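Local atomic coordinates of Maltose/maltodextrin transport permease homologue (Bdellovibrio bacteriovorus HD100, PDB entry 6FFL), a protein that binds maltotriose through a periplasmic-type sugar-binding domain fused to the membrane subunit MalF, and probably serves maltose and maltodextrin uptake by an ABC transporter. Residues His9-Ile12 and Val18-Glu21; Leu61-Ser66 and Ile108-Gly113; Leu96-Pro99 and Lys104-Met107. All coordinates share one frame; numbering follows the deposited sequence.

Contact 1 of 3, residues His9-Ile12 and Val18-Glu21. With GLC (alpha-D-glucopyranose), chain B.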
loop_
_atom_site.group_PDB
_atom_site.type_symbol
_atom_site.label_atom_id
_atom_site.label_comp_id
_atom_site.label_asym_id
_atom_site.label_seq_id
_atom_site.Cartn_x
_atom_site.Cartn_y
_atom_site.Cartn_z
ATOM N N HIS A 9 -10.535 9.679 2.462
ATOM C CA HIS A 9 -9.327 8.897 2.704
ATOM C C HIS A 9 -9.616 7.421 2.476
ATOM O O HIS A 9 -10.774 7.004 2.359
ATOM C CB HIS A 9 -8.828 9.110 4.127
ATOM C CG HIS A 9 -9.803 8.632 5.153
ATOM N ND1 HIS A 9 -9.885 7.310 5.534
ATOM C CD2 HIS A 9 -10.787 9.280 5.819
ATOM C CE1 HIS A 9 -10.855 7.171 6.421
ATOM N NE2 HIS A 9 -11.416 8.352 6.615
ATOM N N GLN A 10 -8.551 6.614 2.454
ATOM C CA GLN A 10 -8.677 5.171 2.282
ATOM C C GLN A 10 -8.081 4.413 3.475
ATOM O O GLN A 10 -7.518 3.320 3.325
ATOM C CB GLN A 10 -8.050 4.717 0.954
ATOM C CG GLN A 10 -6.676 5.322 0.591
ATOM C CD GLN A 10 -5.584 4.835 1.523
ATOM O OE1 GLN A 10 -5.333 5.443 2.575
ATOM N NE2 GLN A 10 -4.943 3.720 1.160
ATOM N N MET A 11 -8.237 4.965 4.682
ATOM C CA MET A 11 -7.632 4.388 5.885
ATOM C C MET A 11 -8.401 3.178 6.399
ATOM O O MET A 11 -9.609 3.252 6.648
ATOM C CB MET A 11 -7.556 5.429 7.005
ATOM C CG MET A 11 -6.619 6.578 6.719
ATOM S SD MET A 11 -6.391 7.563 8.215
ATOM C CE MET A 11 -5.596 9.011 7.516
ATOM N N ILE A 12 -7.660 2.089 6.641
ATOM C CA ILE A 12 -8.192 0.884 7.248
ATOM C C ILE A 12 -8.703 1.168 8.666
ATOM O O ILE A 12 -8.333 2.158 9.309
ATOM C CB ILE A 12 -7.073 -0.172 7.260
ATOM C CG1 ILE A 12 -7.613 -1.582 7.482
ATOM C CG2 ILE A 12 -6.027 0.177 8.324
ATOM C CD1 ILE A 12 -6.500 -2.622 7.546
ATOM N N VAL A 18 -7.752 6.068 14.677
ATOM C CA VAL A 18 -6.816 7.088 15.136
ATOM C C VAL A 18 -7.157 8.435 14.512
ATOM O O VAL A 18 -7.135 9.473 15.193
ATOM C CB VAL A 18 -5.369 6.659 14.834
ATOM C CG1 VAL A 18 -4.394 7.765 15.198
ATOM C CG2 VAL A 18 -5.035 5.355 15.575
ATOM N N LEU A 19 -7.494 8.441 13.220
ATOM C CA LEU A 19 -7.927 9.677 12.569
ATOM C C LEU A 19 -9.089 10.321 13.316
ATOM O O LEU A 19 -9.093 11.535 13.558
ATOM C CB LEU A 19 -8.317 9.400 11.113
ATOM C CG LEU A 19 -8.854 10.601 10.344
ATOM C CD1 LEU A 19 -7.784 11.665 10.216
ATOM C CD2 LEU A 19 -9.330 10.159 8.961
ATOM N N ALA A 20 -10.080 9.518 13.702
ATOM C CA ALA A 20 -11.226 10.058 14.425
ATOM C C ALA A 20 -10.799 10.723 15.730
ATOM O O ALA A 20 -11.304 11.796 16.081
ATOM C CB ALA A 20 -12.247 8.954 14.694
ATOM N N GLU A 21 -9.874 10.100 16.468
ATOM C CA GLU A 21 -9.388 10.717 17.699
ATOM C C GLU A 21 -8.675 12.032 17.402
ATOM O O GLU A 21 -8.880 13.033 18.101
ATOM C CB GLU A 21 -8.458 9.754 18.439
ATOM C CG GLU A 21 -7.780 10.351 19.666
ATOM C CD GLU A 21 -6.954 9.338 20.447
ATOM O OE1 GLU A 21 -7.007 8.130 20.127
ATOM O OE2 GLU A 21 -6.251 9.752 21.393
HETATM C C1 GLC B . -6.541 -0.547 3.691
HETATM C C2 GLC B . -5.337 0.393 3.822
HETATM C C3 GLC B . -4.721 0.694 2.463
HETATM C C4 GLC B . -4.450 -0.592 1.681
HETATM C C5 GLC B . -5.715 -1.459 1.624
HETATM C C6 GLC B . -5.436 -2.809 0.967
HETATM O O1 GLC B . -7.609 0.139 3.035
HETATM O O2 GLC B . -5.740 1.641 4.393
HETATM O O3 GLC B . -3.514 1.461 2.662
HETATM O O4 GLC B . -4.013 -0.216 0.360
HETATM O O5 GLC B . -6.202 -1.729 2.943
HETATM O O6 GLC B . -6.660 -3.535 0.784
#
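The strand-to-helix turn after strand 4-9 forms one wall of the maltotriose pocket, and on its far side H9 and M11 pack on L19 of helix 13-29, a beta-alpha unit of the periplasmic-binding-protein fold. The methyl CD2 of L19 lies over one face of the H9 imidazole, 3.9 Å from the ring centroid and 27° off its normal, a CH-pi contact displaced toward the rim: L19 CD2 is 3.6 Å from both CD2 and NE2 of H9. The ring is held at its edge. With CG of H9 between its backbone N and carbonyl carbon (chi1 63°), ND1 turns back onto its own chain and accepts the M11 N-H at 3.0 Å, with the donor in the ring plane. M11, extended beyond CG, crosses L19 at roughly a right angle and rests SD 3.9 Å from L19 CB.

Toward the sugar the same turn is polar. I12, at the N-cap of the helix, gives its N-H weakly to O2 of the glucose of chain B, while Q10 NE2, also bonded to T42, makes a weak bond to O3. Y63 of the adjacent parallel strand 61-65 touches H9, Q10 and M11. Two sugar hydroxyls converge on one backbone carbonyl, the Q10 O, which accepts from glucose O2 at 2.7 Å and from O1 at 3.2 Å.

Contact 2 of 3, residues Leu61-Ser66 and Ile108-Gly113. With GLC (alpha-D-glucopyranose), chain C.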
loop_
_atom_site.group_PDB
_atom_site.type_symbol
_atom_site.label_atom_id
_atom_site.label_comp_id
_atom_site.label_asym_id
_atom_site.label_seq_id
_atom_site.Cartn_x
_atom_site.Cartn_y
_atom_site.Cartn_z
ATOM N N LEU A 61 -9.554 18.021 1.368
ATOM C CA LEU A 61 -8.387 17.176 1.567
ATOM C C LEU A 61 -8.680 15.770 1.069
ATOM O O LEU A 61 -9.770 15.240 1.300
ATOM C CB LEU A 61 -7.983 17.121 3.051
ATOM C CG LEU A 61 -7.131 18.292 3.548
ATOM C CD1 LEU A 61 -7.163 18.364 5.063
ATOM C CD2 LEU A 61 -5.699 18.147 3.048
ATOM N N VAL A 62 -7.703 15.165 0.397
ATOM C CA VAL A 62 -7.781 13.770 -0.029
ATOM C C VAL A 62 -6.504 13.068 0.417
ATOM O O VAL A 62 -5.416 13.647 0.351
ATOM C CB VAL A 62 -8.014 13.642 -1.555
ATOM C CG1 VAL A 62 -6.886 14.301 -2.363
ATOM C CG2 VAL A 62 -8.194 12.177 -1.948
ATOM N N TYR A 63 -6.639 11.836 0.917
ATOM C CA TYR A 63 -5.523 11.104 1.520
ATOM C C TYR A 63 -5.427 9.728 0.887
ATOM O O TYR A 63 -6.395 8.969 0.929
ATOM C CB TYR A 63 -5.718 10.957 3.029
ATOM C CG TYR A 63 -4.652 10.144 3.747
ATOM C CD1 TYR A 63 -4.742 8.747 3.841
ATOM C CD2 TYR A 63 -3.572 10.778 4.356
ATOM C CE1 TYR A 63 -3.765 8.005 4.512
ATOM C CE2 TYR A 63 -2.602 10.054 5.041
ATOM C CZ TYR A 63 -2.703 8.674 5.118
ATOM O OH TYR A 63 -1.730 7.962 5.793
ATOM N N GLY A 64 -4.258 9.391 0.351
ATOM C CA GLY A 64 -4.051 8.062 -0.204
ATOM C C GLY A 64 -2.627 7.845 -0.669
ATOM O O GLY A 64 -1.748 8.698 -0.478
ATOM N N PRO A 65 -2.389 6.720 -1.347
ATOM C CA PRO A 65 -1.010 6.331 -1.684
ATOM C C PRO A 65 -0.346 7.330 -2.615
ATOM O O PRO A 65 -1.001 8.011 -3.405
ATOM C CB PRO A 65 -1.172 4.972 -2.380
ATOM C CG PRO A 65 -2.581 4.530 -2.101
ATOM C CD PRO A 65 -3.394 5.750 -1.824
ATOM N N SER A 66 0.983 7.386 -2.535
ATOM C CA SER A 66 1.700 8.442 -3.233
ATOM C C SER A 66 1.595 8.360 -4.750
ATOM O O SER A 66 1.769 9.392 -5.404
ATOM C CB SER A 66 3.164 8.453 -2.812
ATOM O OG SER A 66 3.721 7.179 -2.936
ATOM N N ILE A 108 1.867 15.366 1.173
ATOM C CA ILE A 108 2.706 15.142 2.347
ATOM C C ILE A 108 2.099 14.010 3.168
ATOM O O ILE A 108 0.932 14.084 3.580
ATOM C CB ILE A 108 2.893 16.408 3.206
ATOM C CG1 ILE A 108 3.617 16.042 4.498
ATOM C CG2 ILE A 108 1.556 17.091 3.519
ATOM C CD1 ILE A 108 5.085 15.750 4.274
ATOM N N GLY A 109 2.893 12.969 3.404
ATOM C CA GLY A 109 2.445 11.835 4.180
ATOM C C GLY A 109 2.804 11.949 5.649
ATOM O O GLY A 109 3.750 12.639 6.023
ATOM N N ASP A 110 2.016 11.251 6.473
ATOM C CA ASP A 110 2.225 11.246 7.911
ATOM C C ASP A 110 3.081 10.077 8.374
ATOM O O ASP A 110 3.469 10.035 9.547
ATOM C CB ASP A 110 0.873 11.242 8.644
ATOM C CG ASP A 110 -0.084 10.154 8.151
ATOM O OD1 ASP A 110 0.086 9.628 7.027
ATOM O OD2 ASP A 110 -1.037 9.837 8.902
ATOM N N ALA A 111 3.397 9.143 7.481
ATOM C CA ALA A 111 4.214 7.992 7.833
ATOM C C ALA A 111 5.011 7.586 6.604
ATOM O O ALA A 111 4.827 8.122 5.510
ATOM C CB ALA A 111 3.353 6.825 8.349
ATOM N N VAL A 112 5.917 6.645 6.786
ATOM C CA VAL A 112 6.668 6.080 5.674
ATOM C C VAL A 112 6.547 4.568 5.764
ATOM O O VAL A 112 6.627 3.990 6.854
ATOM C CB VAL A 112 8.144 6.541 5.689
ATOM C CG1 VAL A 112 8.996 5.736 4.727
ATOM C CG2 VAL A 112 8.224 8.041 5.337
ATOM N N GLY A 113 6.322 3.926 4.625
ATOM C CA GLY A 113 6.203 2.480 4.614
ATOM C C GLY A 113 5.351 2.060 3.435
ATOM O O GLY A 113 5.806 2.125 2.294
HETATM C C1 GLC C . -2.762 -0.812 0.079
HETATM C C2 GLC C . -1.728 0.232 -0.322
HETATM C C3 GLC C . -2.002 0.836 -1.690
HETATM C C4 GLC C . -2.171 -0.306 -2.687
HETATM C C5 GLC C . -3.292 -1.227 -2.212
HETATM C C6 GLC C . -3.502 -2.390 -3.188
HETATM O O2 GLC C . -1.717 1.254 0.692
HETATM O O3 GLC C . -0.880 1.654 -2.065
HETATM O O4 GLC C . -2.529 0.220 -3.955
HETATM O O5 GLC C . -2.911 -1.776 -0.955
HETATM O O6 GLC C . -4.771 -3.029 -2.926
HETATM O O HOH W 1 -2.651 7.665 8.674
#
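Y63 and D110 meet through a single direct hydrogen bond, which joins strand 61-65 of the central sheet to the chain just beyond strand 104-109 in this periplasmic-binding-protein fold. The phenol OH donates to D110 OD1 at 2.8 Å, and OD1 receives it on its syn lone pair, the side of the other carboxylate oxygen. OD1 stands at the edge of the tyrosine ring, near its plane, and is 3.4 Å from CE2. The carboxylate is turned 90° to the ring, and the two side chains cross at about a right angle.

Water 1 doubles the link by donating to the Y63 OH at 3.0 Å and to D110 OD2 at 2.7 Å. The phenol oxygen thus gives one bond and accepts another, while each carboxylate oxygen takes one of the two bonds that fix the group relative to the ring.

Both side chains reach for each other from backbones that lie well apart. The tyrosine CG is anti to the backbone N (chi1 177°), carrying the ring outward from the strand; the aspartate CG, between its backbone N and carbonyl carbon, swings the carboxylate to the phenol.

Farther out, Y63 meets the ring of Y272 with planes inclined at about 55°. Backbone bonds from Y63 to W8 and from G64 to G271 hold the strand between its neighbours. Two residues beyond the tyrosine, P65 brings the segment to the maltotriose, its CG 3.3 Å from O3 of the chain C glucose.

Contact 3 of 3, residues Leu96-Pro99 and Lys104-Met107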
loop_
_atom_site.group_PDB
_atom_site.type_symbol
_atom_site.label_atom_id
_atom_site.label_comp_id
_atom_site.label_asym_id
_atom_site.label_seq_id
_atom_site.Cartn_x
_atom_site.Cartn_y
_atom_site.Cartn_z
ATOM N N LEU A 96 10.650 10.170 1.136
ATOM C CA LEU A 96 9.648 9.197 0.699
ATOM C C LEU A 96 8.233 9.624 1.054
ATOM O O LEU A 96 7.277 9.171 0.414
ATOM C CB LEU A 96 9.934 7.831 1.326
ATOM C CG LEU A 96 11.100 7.051 0.720
ATOM C CD1 LEU A 96 11.459 5.882 1.638
ATOM C CD2 LEU A 96 10.749 6.558 -0.682
ATOM N N ALA A 97 8.076 10.485 2.052
ATOM C CA ALA A 97 6.761 10.973 2.432
ATOM C C ALA A 97 6.323 12.179 1.622
ATOM O O ALA A 97 5.187 12.626 1.785
ATOM C CB ALA A 97 6.742 11.349 3.909
ATOM N N ALA A 98 7.193 12.726 0.779
ATOM C CA ALA A 98 6.850 13.886 -0.050
ATOM C C ALA A 98 7.455 13.706 -1.431
ATOM O O ALA A 98 8.344 14.461 -1.836
ATOM C CB ALA A 98 7.340 15.176 0.607
ATOM N N PRO A 99 6.982 12.710 -2.191
ATOM C CA PRO A 99 7.572 12.445 -3.508
ATOM C C PRO A 99 7.349 13.623 -4.438
ATOM O O PRO A 99 6.269 14.212 -4.461
ATOM C CB PRO A 99 6.822 11.200 -3.999
ATOM C CG PRO A 99 5.524 11.213 -3.251
ATOM C CD PRO A 99 5.857 11.808 -1.891
ATOM N N LYS A 104 7.511 19.596 -8.253
ATOM C CA LYS A 104 6.716 20.156 -7.167
ATOM C C LYS A 104 6.273 19.066 -6.203
ATOM O O LYS A 104 6.269 17.872 -6.527
ATOM C CB LYS A 104 5.474 20.892 -7.693
ATOM C CG LYS A 104 5.800 22.122 -8.543
ATOM C CD LYS A 104 4.586 22.616 -9.323
ATOM C CE LYS A 104 5.001 23.286 -10.630
ATOM N NZ LYS A 104 3.896 24.089 -11.230
ATOM N N HIS A 105 5.860 19.506 -5.013
ATOM C CA HIS A 105 5.331 18.626 -3.970
ATOM C C HIS A 105 3.808 18.701 -3.977
ATOM O O HIS A 105 3.241 19.734 -3.620
ATOM C CB HIS A 105 5.840 19.029 -2.588
ATOM C CG HIS A 105 7.293 18.758 -2.354
ATOM N ND1 HIS A 105 8.240 19.759 -2.332
ATOM C CD2 HIS A 105 7.958 17.606 -2.091
ATOM C CE1 HIS A 105 9.427 19.234 -2.082
ATOM N NE2 HIS A 105 9.284 17.931 -1.931
ATOM N N TYR A 106 3.141 17.597 -4.319
ATOM C CA TYR A 106 1.685 17.597 -4.303
ATOM C C TYR A 106 1.096 16.851 -3.111
ATOM O O TYR A 106 -0.126 16.875 -2.930
ATOM C CB TYR A 106 1.137 16.997 -5.615
ATOM C CG TYR A 106 1.372 17.897 -6.822
ATOM C CD1 TYR A 106 0.541 18.980 -7.076
ATOM C CD2 TYR A 106 2.417 17.650 -7.702
ATOM C CE1 TYR A 106 0.749 19.804 -8.188
ATOM C CE2 TYR A 106 2.639 18.466 -8.803
ATOM C CZ TYR A 106 1.805 19.531 -9.039
ATOM O OH TYR A 106 2.032 20.330 -10.133
ATOM N N MET A 107 1.925 16.199 -2.292
ATOM C CA MET A 107 1.432 15.344 -1.226
ATOM C C MET A 107 2.397 15.399 -0.050
ATOM O O MET A 107 3.612 15.458 -0.253
ATOM C CB MET A 107 1.287 13.893 -1.717
ATOM C CG MET A 107 1.056 12.897 -0.612
ATOM S SD MET A 107 0.909 11.191 -1.178
ATOM C CE MET A 107 -0.668 11.237 -2.048
HETATM O O HOH W 2 10.761 15.705 -0.682
HETATM O O HOH W 3 4.972 15.810 -2.557
HETATM O O HOH W 4 4.542 15.757 -5.949
#
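K104 approaches P99 through backbone rather than side chain: its carbonyl O and that of P99 are 4.2 Å apart, and water 4 lies 2.8 Å from K104 O and within reach of P99 O, able to donate to either. This is the base of a tight hairpin, in which the chain turns back from 96-99 through strand 100-101 into antiparallel strand 104-109.

H105 makes the closest approach. CD2 of its imidazole stands 3.2 Å from A98 O, which lies at the ring edge near its plane, and 3.7 Å from A98 CB. CG of H105 is anti to its own carbonyl carbon (chi1 -70°), a torsion that directs the ring at A98. Around the edge, NE2 is 2.9 Å from water 2, which donates to A98 O at 3.0 Å, so this water connects the ring to the same carbonyl. The other ring nitrogen, ND1, bonds to D82, and F90 stacks on the imidazole; together these partners restrain its rotation.

Y106 contributes its backbone N-H, which goes to water 4 at 2.8 Å. Its phenol side chain instead packs among V69, A73, V78 and P80.

M107 lies closest to A98 in the backbone register, with 5.7 Å between their CA atoms; M107 O is near A98 CA. The M107 N-H reaches water 3, which is placed to donate to P99 O, while the M107 thioether leads away from 96-99 toward strand 61-65.

No direct hydrogen bond crosses between 96-99 and 104-107. Waters 2, 3 and 4 lie between them instead, which implies that these two segments are joined by water-mediated polar links and by van der Waals contact of A98 with H105 and M107; just beyond, A97 is also backbone-bonded to G109.

Overall arrangement
From the N terminus, contact 1 closes first, a short local loop from the end of strand 4-9 into helix 13-29. The chain then passes strand 34-39 and helix 42-54 before contact 2 opens at strand 61-65. Contact 2 spans 41 intervening residues, within which contact 3 closes its own four-residue loop; none cross. Contacts 1 and 2 meet at Y63. Contacts 2 and 3 share strand 104-109 and are linked by a probable hydrogen bond from G109 N to A97 O, 2.8 Å; M107 CE also packs 3.2 Å from G64 O. Together they tie the sugar-binding turn, the central sheet and the 96-107 hairpin.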